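Long-range contact in glycoside hydrolase family protein (Novosphingobium sp. PP1Y, PDB 6Q2F), which probably hydrolyses terminal alpha-L-rhamnose from rhamnosylated substrates, as an alpha-L-rhamnosidase of the glycoside hydrolases: residues 987-999 / 1004-1016. Sequence-based numbering, arbitrary orientation.
Sequences TLDGAWQVAFQAD and ASIELARLEPLDK
Trp992 and Leu1008 pair through both backbone N-H groups, each bond 3.0 Å from N to O, and Val994 repeats the exchange with Ile1006; Phe996 N to Ala1004 O closes the ladder. From Trp992 CB the indole leaves beside the backbone N, CG lying anti to the carbonyl carbon (chi1 -66°). Leu1011 then covers one face of the five-membered ring, its CG 3.9 Å from CD1 and 3.7 Å from NE1 of Trp992, while CE2 lies a little farther off, about equally near CG and CD1 of Leu1011. NE1 also gives a weak, bent bond (140°) to Leu988 O, in the ring plane. The Trp992 side chain also touches Leu1090 and Ile1092 of strand 1086-1095. Cutting the indole back to an alanine is likely to take the ring face from Leu1011 and open a gap against strand 1086-1095. Farther along the same face, Val994 CG2 touches Leu1008 CD1, and the Phe996 ring receives Ile1006 CD1 and Leu1014 CD1 at its edge. Beyond the strand ends, a water links Gly990 O to Leu1011 N. This is an antiparallel beta hairpin, with strand 1005-1008 at the border of a six-stranded sheet, consistent with a galactose-binding-domain-like beta-sandwich.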
ATOM      1  N   THR A 987     -38.537 -22.696  21.331  1.00 48.62           N
ATOM      2  CA  THR A 987     -38.187 -21.290  21.218  1.00 52.63           C
ATOM      3  C   THR A 987     -38.151 -20.722  22.626  1.00 54.90           C
ATOM      4  O   THR A 987     -39.130 -20.844  23.372  1.00 52.19           O
ATOM      5  CB  THR A 987     -39.192 -20.530  20.355  1.00 57.62           C
ATOM      6  OG1 THR A 987     -39.064 -20.945  18.989  1.00 54.85           O
ATOM      7  CG2 THR A 987     -38.949 -19.023  20.460  1.00 59.36           C
ATOM      8  N   LEU A 988     -37.053 -20.107  23.014  1.00 51.89           N
ATOM      9  CA  LEU A 988     -36.983 -19.538  24.331  1.00 50.71           C
ATOM     10  C   LEU A 988     -37.590 -18.157  24.312  1.00 53.76           C
ATOM     11  O   LEU A 988     -36.906 -17.180  24.361  1.00 45.29           O
ATOM     12  CB  LEU A 988     -35.563 -19.482  24.822  1.00 50.72           C
ATOM     13  CG  LEU A 988     -34.884 -20.825  24.858  1.00 56.06           C
ATOM     14  CD1 LEU A 988     -33.634 -20.758  25.670  1.00 50.86           C
ATOM     15  CD2 LEU A 988     -35.784 -21.889  25.422  1.00 61.47           C
ATOM     16  N   ASP A 989     -38.903 -18.122  24.214  1.00 51.07           N
ATOM     17  CA  ASP A 989     -39.695 -16.916  24.216  1.00 63.10           C
ATOM     18  C   ASP A 989     -40.013 -16.698  25.678  1.00 71.64           C
ATOM     19  O   ASP A 989     -39.399 -17.319  26.519  1.00 79.18           O
ATOM     20  CB  ASP A 989     -40.968 -17.103  23.416  1.00 60.50           C
ATOM     21  CG  ASP A 989     -41.755 -18.309  23.851  1.00 64.44           C
ATOM     22  OD1 ASP A 989     -41.352 -18.983  24.783  1.00 71.18           O
ATOM     23  OD2 ASP A 989     -42.784 -18.584  23.258  1.00 63.00           O
ATOM     24  N   GLY A 990     -40.955 -15.830  25.988  1.00 61.55           N
ATOM     25  CA  GLY A 990     -41.267 -15.594  27.372  1.00 59.73           C
ATOM     26  C   GLY A 990     -40.401 -14.519  27.968  1.00 62.81           C
ATOM     27  O   GLY A 990     -39.802 -13.741  27.261  1.00 52.92           O
ATOM     28  N   ALA A 991     -40.364 -14.491  29.284  1.00 51.89           N
ATOM     29  CA  ALA A 991     -39.692 -13.433  30.032  1.00 51.40           C
ATOM     30  C   ALA A 991     -38.189 -13.660  30.159  1.00 48.69           C
ATOM     31  O   ALA A 991     -37.730 -14.785  30.350  1.00 56.04           O
ATOM     32  CB  ALA A 991     -40.302 -13.298  31.428  1.00 54.89           C
ATOM     33  N   TRP A 992     -37.431 -12.569  30.079  1.00 46.29           N
ATOM     34  CA  TRP A 992     -36.003 -12.590  30.349  1.00 43.19           C
ATOM     35  C   TRP A 992     -35.655 -11.525  31.374  1.00 47.36           C
ATOM     36  O   TRP A 992     -36.226 -10.433  31.360  1.00 45.58           O
ATOM     37  CB  TRP A 992     -35.181 -12.346  29.081  1.00 39.52           C
ATOM     38  CG  TRP A 992     -35.268 -13.389  28.038  1.00 39.56           C
ATOM     39  CD1 TRP A 992     -36.332 -13.668  27.236  1.00 42.72           C
ATOM     40  CD2 TRP A 992     -34.221 -14.278  27.639  1.00 40.14           C
ATOM     41  NE1 TRP A 992     -36.021 -14.695  26.372  1.00 42.58           N
ATOM     42  CE2 TRP A 992     -34.726 -15.080  26.598  1.00 41.45           C
ATOM     43  CE3 TRP A 992     -32.908 -14.480  28.071  1.00 44.08           C
ATOM     44  CZ2 TRP A 992     -33.963 -16.058  25.979  1.00 42.85           C
ATOM     45  CZ3 TRP A 992     -32.160 -15.451  27.461  1.00 42.22           C
ATOM     46  CH2 TRP A 992     -32.686 -16.233  26.425  1.00 35.94           C
ATOM     47  N   GLN A 993     -34.706 -11.850  32.249  1.00 51.92           N
ATOM     48  CA  GLN A 993     -34.064 -10.848  33.084  1.00 46.96           C
ATOM     49  C   GLN A 993     -32.918 -10.235  32.300  1.00 50.49           C
ATOM     50  O   GLN A 993     -32.162 -10.951  31.630  1.00 46.44           O
ATOM     51  CB  GLN A 993     -33.531 -11.466  34.377  1.00 46.70           C
ATOM     52  CG  GLN A 993     -34.533 -12.370  35.091  1.00 61.72           C
ATOM     53  CD  GLN A 993     -35.909 -11.751  35.159  1.00 71.91           C
ATOM     54  OE1 GLN A 993     -36.066 -10.610  35.590  1.00 76.81           O
ATOM     55  NE2 GLN A 993     -36.915 -12.494  34.713  1.00 74.75           N
ATOM     56  N   VAL A 994     -32.797  -8.914  32.370  1.00 46.16           N
ATOM     57  CA  VAL A 994     -31.699  -8.194  31.745  1.00 45.85           C
ATOM     58  C   VAL A 994     -31.029  -7.320  32.791  1.00 46.73           C
ATOM     59  O   VAL A 994     -31.695  -6.503  33.431  1.00 48.46           O
ATOM     60  CB  VAL A 994     -32.179  -7.331  30.569  1.00 40.24           C
ATOM     61  CG1 VAL A 994     -30.972  -6.817  29.788  1.00 37.44           C
ATOM     62  CG2 VAL A 994     -33.104  -8.127  29.676  1.00 45.97           C
ATOM     63  N   ALA A 995     -29.712  -7.466  32.937  1.00 41.10           N
ATOM     64  CA  ALA A 995     -28.937  -6.617  33.827  1.00 43.90           C
ATOM     65  C   ALA A 995     -27.949  -5.825  32.991  1.00 41.80           C
ATOM     66  O   ALA A 995     -27.318  -6.378  32.091  1.00 41.67           O
ATOM     67  CB  ALA A 995     -28.206  -7.431  34.907  1.00 35.59           C
ATOM     68  N   PHE A 996     -27.822  -4.538  33.288  1.00 39.27           N
ATOM     69  CA  PHE A 996     -27.015  -3.643  32.479  1.00 36.02           C
ATOM     70  C   PHE A 996     -25.726  -3.266  33.191  1.00 38.08           C
ATOM     71  O   PHE A 996     -25.721  -2.964  34.386  1.00 40.73           O
ATOM     72  CB  PHE A 996     -27.797  -2.388  32.120  1.00 39.62           C
ATOM     73  CG  PHE A 996     -28.932  -2.637  31.181  1.00 41.92           C
ATOM     74  CD1 PHE A 996     -28.707  -2.689  29.816  1.00 41.10           C
ATOM     75  CD2 PHE A 996     -30.224  -2.810  31.654  1.00 41.76           C
ATOM     76  CE1 PHE A 996     -29.743  -2.910  28.934  1.00 38.76           C
ATOM     77  CE2 PHE A 996     -31.284  -3.043  30.764  1.00 38.21           C
ATOM     78  CZ  PHE A 996     -31.033  -3.089  29.406  1.00 38.37           C
ATOM     79  N   GLN A 997     -24.629  -3.319  32.441  1.00 36.36           N
ATOM     80  CA  GLN A 997     -23.348  -2.801  32.900  1.00 41.65           C
ATOM     81  C   GLN A 997     -23.502  -1.440  33.571  1.00 46.22           C
ATOM     82  O   GLN A 997     -24.146  -0.533  33.036  1.00 37.75           O
ATOM     83  CB  GLN A 997     -22.396  -2.684  31.717  1.00 37.92           C
ATOM     84  CG  GLN A 997     -21.002  -2.384  32.129  1.00 34.26           C
ATOM     85  CD  GLN A 997     -20.007  -2.591  30.970  1.00 38.58           C
ATOM     86  OE1 GLN A 997     -20.388  -2.669  29.802  1.00 38.52           O
ATOM     87  NE2 GLN A 997     -18.733  -2.676  31.308  1.00 39.18           N
ATOM     88  N   ALA A 998     -22.886  -1.306  34.744  1.00 42.10           N
ATOM     89  CA  ALA A 998     -23.066  -0.122  35.567  1.00 47.09           C
ATOM     90  C   ALA A 998     -22.367   1.084  34.942  1.00 42.56           C
ATOM     91  O   ALA A 998     -21.445   0.951  34.127  1.00 43.08           O
ATOM     92  CB  ALA A 998     -22.540  -0.368  36.984  1.00 49.43           C
ATOM     93  N   ASP A 999     -22.846   2.270  35.319  1.00 53.47           N
ATOM     94  CA  ASP A 999     -22.258   3.543  34.888  1.00 55.06           C
ATOM     95  C   ASP A 999     -22.299   3.683  33.372  1.00 51.65           C
ATOM     96  O   ASP A 999     -21.370   4.188  32.741  1.00 56.15           O
ATOM     97  CB  ASP A 999     -20.841   3.697  35.433  1.00 56.63           C
ATOM     98  CG  ASP A 999     -20.823   3.689  36.951  1.00 64.19           C
ATOM     99  OD1 ASP A 999     -21.639   4.431  37.545  1.00 73.62           O
ATOM    100  OD2 ASP A 999     -20.045   2.916  37.551  1.00 65.10           O
ATOM    101  N   ALA A1004     -30.158  -0.579  36.663  1.00 42.53           N
ATOM    102  CA  ALA A1004     -29.450  -1.788  37.073  1.00 49.87           C
ATOM    103  C   ALA A1004     -29.980  -3.022  36.345  1.00 47.63           C
ATOM    104  O   ALA A1004     -29.202  -3.852  35.867  1.00 48.86           O
ATOM    105  CB  ALA A1004     -29.553  -1.972  38.586  1.00 52.65           C
ATOM    106  N   SER A1005     -31.302  -3.158  36.257  1.00 48.56           N
ATOM    107  CA  SER A1005     -31.920  -4.301  35.600  1.00 51.69           C
ATOM    108  C   SER A1005     -33.335  -3.942  35.176  1.00 60.49           C
ATOM    109  O   SER A1005     -33.933  -2.981  35.669  1.00 55.32           O
ATOM    110  CB  SER A1005     -31.930  -5.529  36.510  1.00 47.83           C
ATOM    111  OG  SER A1005     -32.701  -5.284  37.664  1.00 54.77           O
ATOM    112  N   ILE A1006     -33.862  -4.736  34.240  1.00 58.74           N
ATOM    113  CA  ILE A1006     -35.260  -4.686  33.835  1.00 56.79           C
ATOM    114  C   ILE A1006     -35.745  -6.120  33.674  1.00 58.57           C
ATOM    115  O   ILE A1006     -34.965  -7.072  33.717  1.00 52.69           O
ATOM    116  CB  ILE A1006     -35.484  -3.908  32.524  1.00 54.58           C
ATOM    117  CG1 ILE A1006     -34.814  -4.634  31.353  1.00 51.13           C
ATOM    118  CG2 ILE A1006     -35.006  -2.479  32.658  1.00 54.52           C
ATOM    119  CD1 ILE A1006     -34.981  -3.935  30.028  1.00 47.87           C
ATOM    120  N   GLU A1007     -37.053  -6.260  33.500  1.00 61.66           N
ATOM    121  CA  GLU A1007     -37.671  -7.492  33.041  1.00 65.21           C
ATOM    122  C   GLU A1007     -38.310  -7.219  31.692  1.00 60.51           C
ATOM    123  O   GLU A1007     -39.013  -6.217  31.521  1.00 60.24           O
ATOM    124  CB  GLU A1007     -38.713  -8.013  34.036  1.00 66.54           C
ATOM    125  CG  GLU A1007     -39.338  -9.349  33.630  1.00 76.81           C
ATOM    126  CD  GLU A1007     -40.337  -9.881  34.649  1.00 82.55           C
ATOM    127  OE1 GLU A1007     -40.593  -9.207  35.673  1.00 95.14           O
ATOM    128  OE2 GLU A1007     -40.857 -10.990  34.418  1.00 83.60           O
ATOM    129  N   LEU A1008     -38.026  -8.080  30.730  1.00 53.64           N
ATOM    130  CA  LEU A1008     -38.657  -8.016  29.425  1.00 51.35           C
ATOM    131  C   LEU A1008     -39.688  -9.129  29.356  1.00 52.73           C
ATOM    132  O   LEU A1008     -39.344 -10.307  29.490  1.00 61.15           O
ATOM    133  CB  LEU A1008     -37.630  -8.158  28.303  1.00 49.10           C
ATOM    134  CG  LEU A1008     -36.695  -6.969  28.092  1.00 49.95           C
ATOM    135  CD1 LEU A1008     -35.637  -7.302  27.055  1.00 47.79           C
ATOM    136  CD2 LEU A1008     -37.481  -5.745  27.665  1.00 54.00           C
ATOM    137  N   ALA A1009     -40.955  -8.755  29.178  1.00 56.63           N
ATOM    138  CA  ALA A1009     -41.969  -9.762  28.886  1.00 54.98           C
ATOM    139  C   ALA A1009     -41.636 -10.501  27.604  1.00 52.70           C
ATOM    140  O   ALA A1009     -42.014 -11.665  27.435  1.00 55.09           O
ATOM    141  CB  ALA A1009     -43.344  -9.113  28.762  1.00 47.69           C
ATOM    142  N   ARG A1010     -40.880  -9.856  26.726  1.00 59.52           N
ATOM    143  CA  ARG A1010     -40.579 -10.374  25.406  1.00 52.09           C
ATOM    144  C   ARG A1010     -39.239  -9.805  24.969  1.00 52.50           C
ATOM    145  O   ARG A1010     -38.965  -8.624  25.197  1.00 56.92           O
ATOM    146  CB  ARG A1010     -41.678  -9.961  24.428  1.00 56.10           C
ATOM    147  CG  ARG A1010     -41.864 -10.849  23.228  1.00 59.38           C
ATOM    148  CD  ARG A1010     -43.365 -11.057  22.932  1.00 74.97           C
ATOM    149  NE  ARG A1010     -44.175 -11.033  24.161  1.00 95.75           N
ATOM    150  CZ  ARG A1010     -44.378 -12.078  24.983  1.00102.13           C
ATOM    151  NH1 ARG A1010     -43.853 -13.280  24.706  1.00107.27           N
ATOM    152  NH2 ARG A1010     -45.147 -11.945  26.063  1.00 96.94           N
ATOM    153  N   LEU A1011     -38.417 -10.638  24.332  1.00 52.50           N
ATOM    154  CA  LEU A1011     -37.193 -10.130  23.732  1.00 55.19           C
ATOM    155  C   LEU A1011     -37.562  -9.021  22.763  1.00 49.40           C
ATOM    156  O   LEU A1011     -38.464  -9.188  21.937  1.00 45.07           O
ATOM    157  CB  LEU A1011     -36.450 -11.251  23.001  1.00 57.01           C
ATOM    158  CG  LEU A1011     -35.499 -12.180  23.754  1.00 48.74           C
ATOM    159  CD1 LEU A1011     -34.913 -13.264  22.859  1.00 44.21           C
ATOM    160  CD2 LEU A1011     -34.392 -11.384  24.451  1.00 53.96           C
ATOM    161  N   GLU A1012     -36.898  -7.879  22.892  1.00 44.16           N
ATOM    162  CA  GLU A1012     -37.135  -6.726  22.034  1.00 48.03           C
ATOM    163  C   GLU A1012     -35.812  -6.026  21.752  1.00 51.07           C
ATOM    164  O   GLU A1012     -34.907  -6.043  22.596  1.00 46.14           O
ATOM    165  CB  GLU A1012     -38.105  -5.722  22.679  1.00 60.00           C
ATOM    166  CG  GLU A1012     -39.516  -6.251  22.947  1.00 72.11           C
ATOM    167  CD  GLU A1012     -40.362  -6.337  21.681  1.00 82.60           C
ATOM    168  OE1 GLU A1012     -41.333  -7.127  21.658  1.00 85.98           O
ATOM    169  OE2 GLU A1012     -40.054  -5.605  20.709  1.00 87.97           O
ATOM    170  N   PRO A1013     -35.666  -5.407  20.580  1.00 46.45           N
ATOM    171  CA  PRO A1013     -34.463  -4.600  20.330  1.00 45.84           C
ATOM    172  C   PRO A1013     -34.414  -3.463  21.336  1.00 46.49           C
ATOM    173  O   PRO A1013     -35.349  -2.668  21.436  1.00 43.56           O
ATOM    174  CB  PRO A1013     -34.652  -4.092  18.891  1.00 40.49           C
ATOM    175  CG  PRO A1013     -35.764  -4.912  18.310  1.00 46.56           C
ATOM    176  CD  PRO A1013     -36.627  -5.333  19.468  1.00 44.24           C
ATOM    177  N   LEU A1014     -33.321  -3.409  22.109  1.00 49.28           N
ATOM    178  CA  LEU A1014     -33.201  -2.400  23.159  1.00 47.95           C
ATOM    179  C   LEU A1014     -33.285  -0.989  22.594  1.00 45.38           C
ATOM    180  O   LEU A1014     -33.820  -0.093  23.251  1.00 49.45           O
ATOM    181  CB  LEU A1014     -31.891  -2.578  23.928  1.00 40.39           C
ATOM    182  CG  LEU A1014     -31.722  -3.955  24.581  1.00 48.60           C
ATOM    183  CD1 LEU A1014     -30.447  -4.039  25.406  1.00 50.67           C
ATOM    184  CD2 LEU A1014     -32.937  -4.285  25.432  1.00 47.62           C
ATOM    185  N   ASP A1015     -32.790  -0.774  21.377  1.00 46.93           N
ATOM    186  CA  ASP A1015     -32.841   0.554  20.776  1.00 50.52           C
ATOM    187  C   ASP A1015     -34.258   1.029  20.480  1.00 50.90           C
ATOM    188  O   ASP A1015     -34.440   2.202  20.148  1.00 52.98           O
ATOM    189  CB  ASP A1015     -32.019   0.569  19.496  1.00 47.23           C
ATOM    190  CG  ASP A1015     -32.472  -0.483  18.516  1.00 54.60           C
ATOM    191  OD1 ASP A1015     -32.194  -1.672  18.768  1.00 54.82           O
ATOM    192  OD2 ASP A1015     -33.097  -0.120  17.496  1.00 53.67           O
ATOM    193  N   LYS A1016     -35.262   0.159  20.571  1.00 51.95           N
ATOM    194  CA  LYS A1016     -36.649   0.577  20.442  1.00 55.97           C
ATOM    195  C   LYS A1016     -37.317   0.779  21.798  1.00 55.93           C
ATOM    196  O   LYS A1016     -38.533   0.978  21.860  1.00 50.81           O
ATOM    197  CB  LYS A1016     -37.436  -0.438  19.608  1.00 52.32           C
ATOM    198  CG  LYS A1016     -36.936  -0.589  18.169  1.00 57.00           C
ATOM    199  CD  LYS A1016     -37.130   0.705  17.376  1.00 61.50           C
ATOM    200  CE  LYS A1016     -36.806   0.536  15.887  1.00 55.53           C
ATOM    201  NZ  LYS A1016     -35.474   1.097  15.524  1.00 61.21           N
TER
HETATM  202  O   HOH W   1     -38.967 -13.626  24.251  1.00 62.88           O